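Long-range contact in Alpha/beta hydrolase (Novosphingobium aromaticivorans, PDB 3BWX), which is probably a hydrolase, with an alpha/beta-hydrolase fold, and binds calcium ions in the crystal: residues 30-35 / 100-105. The protein carries 1 engineered substitution. Residues are numbered along the deposited sequence; the frame is centred on the assembly and turned at random.
Sequences PPVLCL and VAIGTS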
loop_
_atom_site.group_PDB
_atom_site.type_symbol
_atom_site.label_atom_id
_atom_site.label_comp_id
_atom_site.label_asym_id
_atom_site.label_seq_id
_atom_site.Cartn_x
_atom_site.Cartn_y
_atom_site.Cartn_z
ATOM N N PRO A 30 0.564 15.924 -12.413
ATOM C CA PRO A 30 1.475 14.817 -12.129
ATOM C C PRO A 30 0.703 13.509 -12.008
ATOM O O PRO A 30 -0.494 13.532 -11.688
ATOM C CB PRO A 30 2.077 15.152 -10.771
ATOM C CG PRO A 30 1.123 16.137 -10.144
ATOM C CD PRO A 30 0.428 16.861 -11.295
ATOM N N PRO A 31 1.402 12.381 -12.189
ATOM C CA PRO A 31 0.702 11.112 -11.995
ATOM C C PRO A 31 0.549 10.738 -10.533
ATOM O O PRO A 31 1.266 11.257 -9.665
ATOM C CB PRO A 31 1.616 10.137 -12.725
ATOM C CG PRO A 31 2.972 10.690 -12.512
ATOM C CD PRO A 31 2.826 12.178 -12.536
ATOM N N VAL A 32 -0.384 9.834 -10.261
ATOM C CA VAL A 32 -0.638 9.334 -8.916
ATOM C C VAL A 32 -0.029 7.927 -8.783
ATOM O O VAL A 32 -0.409 7.023 -9.511
ATOM C CB VAL A 32 -2.131 9.280 -8.598
ATOM C CG1 VAL A 32 -2.343 8.755 -7.182
ATOM C CG2 VAL A 32 -2.766 10.683 -8.729
ATOM N N LEU A 33 0.929 7.758 -7.869
ATOM C CA LEU A 33 1.586 6.466 -7.652
ATOM C C LEU A 33 1.027 5.817 -6.386
ATOM O O LEU A 33 1.063 6.435 -5.308
ATOM C CB LEU A 33 3.089 6.676 -7.479
ATOM C CG LEU A 33 4.059 5.545 -7.165
ATOM C CD1 LEU A 33 4.233 4.670 -8.380
ATOM C CD2 LEU A 33 5.446 6.082 -6.753
ATOM N N CYS A 34 0.425 4.635 -6.512
ATOM C CA CYS A 34 -0.248 3.951 -5.414
ATOM C C CYS A 34 0.613 2.799 -4.958
ATOM O O CYS A 34 0.858 1.885 -5.745
ATOM C CB CYS A 34 -1.595 3.449 -5.874
ATOM S SG CYS A 34 -2.770 4.744 -6.347
ATOM N N LEU A 35 1.053 2.839 -3.714
ATOM C CA LEU A 35 1.986 1.904 -3.180
ATOM C C LEU A 35 1.304 1.002 -2.158
ATOM O O LEU A 35 0.803 1.484 -1.139
ATOM C CB LEU A 35 3.185 2.633 -2.591
ATOM C CG LEU A 35 3.932 3.535 -3.580
ATOM C CD1 LEU A 35 5.085 4.190 -2.801
ATOM C CD2 LEU A 35 4.349 2.768 -4.838
ATOM N N VAL A 100 2.213 12.407 -7.230
ATOM C CA VAL A 100 1.445 12.229 -5.992
ATOM C C VAL A 100 1.685 10.806 -5.536
ATOM O O VAL A 100 1.776 9.878 -6.371
ATOM C CB VAL A 100 -0.059 12.499 -6.237
ATOM C CG1 VAL A 100 -0.894 12.119 -5.015
ATOM C CG2 VAL A 100 -0.274 13.971 -6.720
ATOM N N ALA A 101 1.876 10.637 -4.235
ATOM C CA ALA A 101 2.119 9.321 -3.663
ATOM C C ALA A 101 0.983 8.978 -2.714
ATOM O O ALA A 101 0.676 9.766 -1.790
ATOM C CB ALA A 101 3.481 9.303 -2.926
ATOM N N ILE A 102 0.347 7.815 -2.888
ATOM C CA ILE A 102 -0.670 7.276 -1.960
ATOM C C ILE A 102 -0.105 5.963 -1.434
ATOM O O ILE A 102 -0.012 5.044 -2.201
ATOM C CB ILE A 102 -2.046 7.045 -2.645
ATOM C CG1 ILE A 102 -2.589 8.351 -3.221
ATOM C CG2 ILE A 102 -2.971 6.364 -1.628
ATOM C CD1 ILE A 102 -3.986 8.247 -3.870
ATOM N N GLY A 103 0.265 5.873 -0.150
ATOM C CA GLY A 103 0.967 4.712 0.389
ATOM C C GLY A 103 0.264 4.115 1.595
ATOM O O GLY A 103 -0.029 4.833 2.581
ATOM N N THR A 104 -0.064 2.821 1.485
ATOM C CA THR A 104 -0.690 2.093 2.538
ATOM C C THR A 104 0.312 1.293 3.318
ATOM O O THR A 104 1.006 0.478 2.746
ATOM C CB THR A 104 -1.789 1.213 2.000
ATOM O OG1 THR A 104 -2.826 2.060 1.484
ATOM C CG2 THR A 104 -2.376 0.351 3.149
ATOM N N SER A 105 0.378 1.528 4.630
ATOM C CA SER A 105 1.240 0.709 5.483
ATOM C C SER A 105 2.710 0.779 5.012
ATOM O O SER A 105 3.281 1.864 4.944
ATOM C CB SER A 105 0.694 -0.729 5.519
ATOM O OG SER A 105 -0.694 -0.690 5.779
#
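The carbonyl oxygen of Val100 takes a hydrogen bond from Leu33 N at 2.7 Å, almost straight at hydrogen (177°). The donor is tilted 23° out of the carbonyl plane, and Val32 CA adds a longer CH...O contact to the same oxygen. Two residues on, Ile102 O is gripped alike by Leu35 N (2.9 Å) and the CA of Cys34. Return bonds run from Val100 N to Pro31 O, from Ile102 N to Leu33 O (2.9 Å) and from Thr104 N to Leu35 O. This is the ladder of two parallel strands, in which Pro31, Leu33 and Leu35 on one side and Val100, Ile102 and Thr104 on the other supply the bonding groups. Strands 32-35 and 99-104 are neighbours in the central sheet of the alpha/beta-hydrolase fold, flanked by strands 58-61 and 122-128. After Thr104, whose OG1 bonds to Asn128, comes Ser105, just before helix 106-117; its strained backbone and the Gly-x-Ser-x-Gly pattern that begins at Gly103 are consistent with a nucleophile elbow. On the face shared by Val32, Cys34, Val100 and Ile102, Val32 holds CG1 anti to its backbone N (chi1 -180°), and that methyl meets Ile102 CD1 at 3.7 Å. Its CG2 lies 4.1 Å from Val100 CB, the two valines side by side. On the opposite face, with Leu33 and Ala101, Leu35 packs on Thr111 and Leu114 of helix 106-117, and Ala101 also touches Thr111.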